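Local structure of protein-tyrosine-phosphatase (Shewanella sp., 2Z72) at residues A[110-114]-A[204-208]; A[192-197]-A[224-229]. The protein probably hydrolyses phosphotyrosine at low temperature, as a cold-active protein tyrosine phosphatase built on the calcineurin-like metallophosphoesterase fold with two zinc ions. One frame throughout, in Å; residues are numbered along the deposited sequence.

Overall arrangement
Both contacts are buried and lie within the calcineurin-like phosphoesterase region, yet their chemistry differs. Contact 1, nearer the middle of the chain, brings together the ends of strands 108-111 and 203-206, from two different sheets: apolar packing between the strands gives way to zinc ligands just beyond them. Contact 2 joins the loop 192-197 to helix 221-231: the amide of Asn225 binds the loop backbone, the guanidinium of Arg229 chiefly a side-chain oxygen, and two waters bridge the segments; Arg192 and Arg229 are partly exposed. The centres lie about 12 Å apart, and Ile197 packs against Leu204 and Tyr205 while Thr196 touches Met206, so the pair meet at the antiparallel strands 197-200 and 203-206.

Contact 1 of 2, residues A[110-114]-A[204-208]; sequences VMTGD and LYMHG. With ZN (zinc ion), chain C; ZN (zinc ion), chain B.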
# COMPACT_ATOMS: atom_id res chain seq x y z
N VAL A 110 -0.18 -1.07 -8.64
CA VAL A 110 0.46 -0.17 -7.71
C VAL A 110 -0.59 0.18 -6.65
O VAL A 110 -1.59 0.82 -6.96
CB VAL A 110 0.99 1.12 -8.34
CG1 VAL A 110 1.80 1.88 -7.33
CG2 VAL A 110 1.85 0.80 -9.59
N MET A 111 -0.36 -0.27 -5.44
CA MET A 111 -1.20 0.14 -4.31
C MET A 111 -0.41 1.17 -3.53
O MET A 111 0.57 0.85 -2.88
CB MET A 111 -1.56 -1.08 -3.43
CG MET A 111 -2.37 -0.63 -2.20
SD MET A 111 -3.14 -1.99 -1.30
CE MET A 111 -4.44 -2.45 -2.42
N THR A 112 -0.80 2.43 -3.67
CA THR A 112 0.02 3.55 -3.19
C THR A 112 -0.17 3.85 -1.71
O THR A 112 -0.30 5.03 -1.34
CB THR A 112 -0.21 4.81 -4.04
OG1 THR A 112 -1.57 5.17 -4.04
CG2 THR A 112 0.16 4.57 -5.52
N GLY A 113 -0.14 2.82 -0.86
CA GLY A 113 -0.09 3.02 0.58
C GLY A 113 -1.43 2.98 1.31
O GLY A 113 -2.51 2.90 0.73
N ASP A 114 -1.30 3.00 2.62
CA ASP A 114 -2.41 3.14 3.58
C ASP A 114 -3.38 2.00 3.57
O ASP A 114 -4.60 2.13 3.54
CB ASP A 114 -3.12 4.50 3.43
CG ASP A 114 -2.43 5.63 4.15
OD1 ASP A 114 -3.12 6.75 4.22
OD2 ASP A 114 -1.29 5.48 4.59
N LEU A 204 4.76 8.60 -12.37
CA LEU A 204 5.34 8.54 -11.01
C LEU A 204 4.23 8.23 -10.02
O LEU A 204 3.15 8.82 -10.13
CB LEU A 204 6.02 9.85 -10.67
CG LEU A 204 7.10 9.83 -9.56
CD1 LEU A 204 8.34 9.10 -10.03
CD2 LEU A 204 7.45 11.27 -9.18
N TYR A 205 4.51 7.38 -9.04
CA TYR A 205 3.51 6.90 -8.07
C TYR A 205 4.10 7.09 -6.66
O TYR A 205 5.20 6.64 -6.36
CB TYR A 205 3.26 5.42 -8.25
CG TYR A 205 2.68 5.01 -9.56
CD1 TYR A 205 3.49 4.82 -10.67
CD2 TYR A 205 1.32 4.80 -9.71
CE1 TYR A 205 2.99 4.44 -11.89
CE2 TYR A 205 0.81 4.44 -10.94
CZ TYR A 205 1.64 4.23 -12.05
OH TYR A 205 1.06 3.89 -13.24
N MET A 206 3.29 7.66 -5.76
CA MET A 206 3.61 7.71 -4.35
C MET A 206 2.33 8.06 -3.59
O MET A 206 1.31 8.42 -4.15
CB MET A 206 4.74 8.69 -4.09
CG MET A 206 4.47 10.18 -4.06
SD MET A 206 3.86 10.90 -5.60
CE MET A 206 5.17 10.36 -6.71
N HIS A 207 2.43 7.97 -2.26
CA HIS A 207 1.22 8.11 -1.47
C HIS A 207 0.65 9.53 -1.45
O HIS A 207 -0.54 9.72 -1.71
CB HIS A 207 1.51 7.62 -0.05
CG HIS A 207 0.29 7.67 0.81
ND1 HIS A 207 -0.79 6.85 0.54
CD2 HIS A 207 -0.05 8.41 1.87
CE1 HIS A 207 -1.74 7.12 1.40
NE2 HIS A 207 -1.34 8.07 2.27
N GLY A 208 1.47 10.52 -1.12
CA GLY A 208 1.03 11.89 -0.91
C GLY A 208 1.26 12.78 -2.11
O GLY A 208 0.33 13.32 -2.73
ZN ZN C . -2.34 8.86 3.82
ZN ZN B . -5.17 7.29 3.78
O HOH W 1 -7.04 8.13 3.24
O HOH W 2 -4.27 9.01 4.11
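Asp114 OD1 bridges two zinc ions, lying 2.3 Å from the zinc ion whose other ligands include His207 NE2 and 2.2 Å from the second zinc ion. His207 NE2 binds its zinc ion at 2.0 Å, and the carboxylate and imidazole planes stand 53° apart. Water 2 bridges the metals; Asp78, His80 and water 1 on one zinc ion and Asn149 and His286 on the other complete the dinuclear centre typical of metallophosphoesterases. Asp114 OD2 accepts a bond from His150 N, which helps fix the carboxylate.

Behind the metal, His207 ND1 donates to Thr112 O at 2.7 Å with an N-H...O angle of 159°. The carbonyl oxygen lies in the plane of the imidazole, and together with the NE2-zinc bond this second-shell bond helps fix the ring's rotation. Thr112 centres an inverse gamma turn, and Gly113 follows with backbone angles at which a CB would jam against Thr112 O, besides colliding with His207 ND1.

Farther back the contact is apolar. Val110 CG2 sits over the face of Tyr205, 4.0 Å from the ring centroid, a CH-pi contact, while CG1, set anti to the backbone N (chi1 -172°), reaches Tyr205 CD2 at 3.8 Å. With an alanine here both methyls go, which would probably cost the CH-pi contact and open a gap over this ring face.

Strand 108-111 lies between strands 72-76 and 142-145, strand 203-206 between 197-200 and 281-284. The touching parts of the two segments run in nearly the same direction, and Val110 and Tyr205 meet between the two sheets, with Val73 and Ile200 beside them.

Contact 2 of 2, residues A[192-197]-A[224-229]; sequences RSKNTI and ANALYR
The loop that carries the chain from helix 186-192 into strand 197-200 is held to helix 221-231 by Asn225, whose primary amide pairs with the loop's backbone. Asn225 OD1 accepts from two successive amides: Thr196 N at 2.8 Å, approaching from above the carbonyl plane, and Ile197 N at 3.0 Å, lying in that plane on a lone pair. From the same amide, Asn225 ND2 donates to Ile197 O at 2.8 Å with an N-H...O angle of 165°. Asparagine suits the place because one flat group offers both an acceptor and a donor; ND2 also reaches Asp65.

One helical turn on, Arg229 bends at chi3 (-76°) and brings NH1 to Asn195 OD1 at 2.8 Å, the oxygen close to the guanidinium plane, and more weakly to Lys194 O. Asn225 O lies over one face of this guanidinium. Water 4 links Asn195 OD1 to Arg229 NH2, while water 3 joins Lys194 O, Thr196 OG1 and Asn225 O, so each of these three loop oxygens has a water partner.

Threonine suits position 196 because OG1 bonds to water 3 while CG2, anti to the backbone N, lies over the Tyr228 ring, 3.8 Å from its centroid and offset toward the rim. Ile197 CD1 meets Ala224 CB at 4.3 Å and nears the edge of the same ring.

Beyond the contact, Tyr228 OH bonds to Leu248 O of helix 243-249, and Trp214 of helix 212-216 packs on Ile197 and Ala224. Helix 221-231 thus packs on both the loop and helix 243-249, beside the start of strand 197-200.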
# COMPACT_ATOMS: atom_id res chain seq x y z
N ARG A 192 9.08 -3.86 5.26
CA ARG A 192 10.38 -3.20 5.29
C ARG A 192 11.19 -3.41 4.01
O ARG A 192 12.21 -2.78 3.84
CB ARG A 192 11.15 -3.63 6.53
CG ARG A 192 10.64 -2.89 7.79
CD ARG A 192 11.20 -3.53 9.04
NE ARG A 192 10.77 -2.86 10.24
CZ ARG A 192 9.59 -3.04 10.83
NH1 ARG A 192 9.32 -2.37 11.95
NH2 ARG A 192 8.72 -3.87 10.34
N SER A 193 10.72 -4.28 3.10
CA SER A 193 11.32 -4.45 1.80
C SER A 193 10.77 -3.48 0.74
O SER A 193 11.31 -3.40 -0.34
CB SER A 193 11.24 -5.87 1.29
OG SER A 193 9.93 -6.17 0.87
N LYS A 194 9.66 -2.81 1.07
CA LYS A 194 8.91 -2.07 0.07
C LYS A 194 9.49 -0.69 -0.22
O LYS A 194 10.20 -0.09 0.57
CB LYS A 194 7.44 -2.00 0.50
CG LYS A 194 6.77 -3.36 0.60
CD LYS A 194 6.89 -4.23 -0.65
CE LYS A 194 6.23 -5.57 -0.56
NZ LYS A 194 6.53 -6.37 -1.78
N ASN A 195 9.18 -0.25 -1.44
CA ASN A 195 9.45 1.11 -1.90
C ASN A 195 8.37 2.05 -1.39
O ASN A 195 7.28 1.66 -0.94
CB ASN A 195 9.52 1.16 -3.42
CG ASN A 195 10.74 0.42 -3.95
OD1 ASN A 195 11.85 0.70 -3.48
ND2 ASN A 195 10.57 -0.51 -4.86
N THR A 196 8.68 3.34 -1.54
CA THR A 196 7.80 4.45 -1.19
C THR A 196 7.42 5.25 -2.42
O THR A 196 6.30 5.74 -2.54
CB THR A 196 8.44 5.27 -0.07
OG1 THR A 196 8.76 4.41 1.02
CG2 THR A 196 7.52 6.34 0.48
N ILE A 197 8.36 5.44 -3.37
CA ILE A 197 8.13 6.16 -4.59
C ILE A 197 8.60 5.29 -5.75
O ILE A 197 9.74 4.81 -5.71
CB ILE A 197 8.91 7.50 -4.61
CG1 ILE A 197 8.62 8.36 -3.41
CG2 ILE A 197 8.58 8.29 -5.89
CD1 ILE A 197 9.74 9.29 -3.00
N ALA A 224 15.96 8.09 -1.69
CA ALA A 224 14.80 8.20 -0.78
C ALA A 224 14.28 6.85 -0.36
O ALA A 224 14.05 6.62 0.82
CB ALA A 224 13.74 9.02 -1.50
N ASN A 225 14.10 5.94 -1.30
CA ASN A 225 13.54 4.62 -0.97
C ASN A 225 14.45 3.88 -0.00
O ASN A 225 13.95 3.18 0.90
CB ASN A 225 13.29 3.79 -2.23
CG ASN A 225 12.09 4.26 -2.98
OD1 ASN A 225 11.04 4.62 -2.38
ND2 ASN A 225 12.13 4.33 -4.30
N ALA A 226 15.77 3.99 -0.15
CA ALA A 226 16.67 3.36 0.76
C ALA A 226 16.62 4.00 2.14
O ALA A 226 16.66 3.30 3.18
CB ALA A 226 18.11 3.44 0.19
N LEU A 227 16.56 5.33 2.21
CA LEU A 227 16.44 5.98 3.53
C LEU A 227 15.14 5.62 4.22
O LEU A 227 15.14 5.46 5.47
CB LEU A 227 16.55 7.49 3.33
CG LEU A 227 17.94 8.03 3.09
CD1 LEU A 227 17.87 9.51 2.73
CD2 LEU A 227 18.81 7.85 4.33
N TYR A 228 14.06 5.49 3.46
CA TYR A 228 12.79 5.09 4.07
C TYR A 228 12.91 3.69 4.67
O TYR A 228 12.45 3.46 5.80
CB TYR A 228 11.71 5.12 3.04
CG TYR A 228 11.10 6.47 2.73
CD1 TYR A 228 11.02 7.01 1.45
CD2 TYR A 228 10.52 7.23 3.75
CE1 TYR A 228 10.48 8.20 1.19
CE2 TYR A 228 9.91 8.44 3.49
CZ TYR A 228 9.88 8.93 2.20
OH TYR A 228 9.26 10.12 1.88
N ARG A 229 13.53 2.75 3.97
CA ARG A 229 13.66 1.42 4.52
C ARG A 229 14.55 1.43 5.76
O ARG A 229 14.30 0.69 6.72
CB ARG A 229 14.23 0.46 3.47
CG ARG A 229 13.20 -0.02 2.46
CD ARG A 229 13.72 -1.07 1.52
NE ARG A 229 14.61 -0.51 0.48
CZ ARG A 229 14.17 -0.01 -0.66
NH1 ARG A 229 12.92 0.01 -0.97
NH2 ARG A 229 15.04 0.46 -1.55
O HOH W 3 11.01 2.66 0.66
O HOH W 4 14.77 1.48 -4.38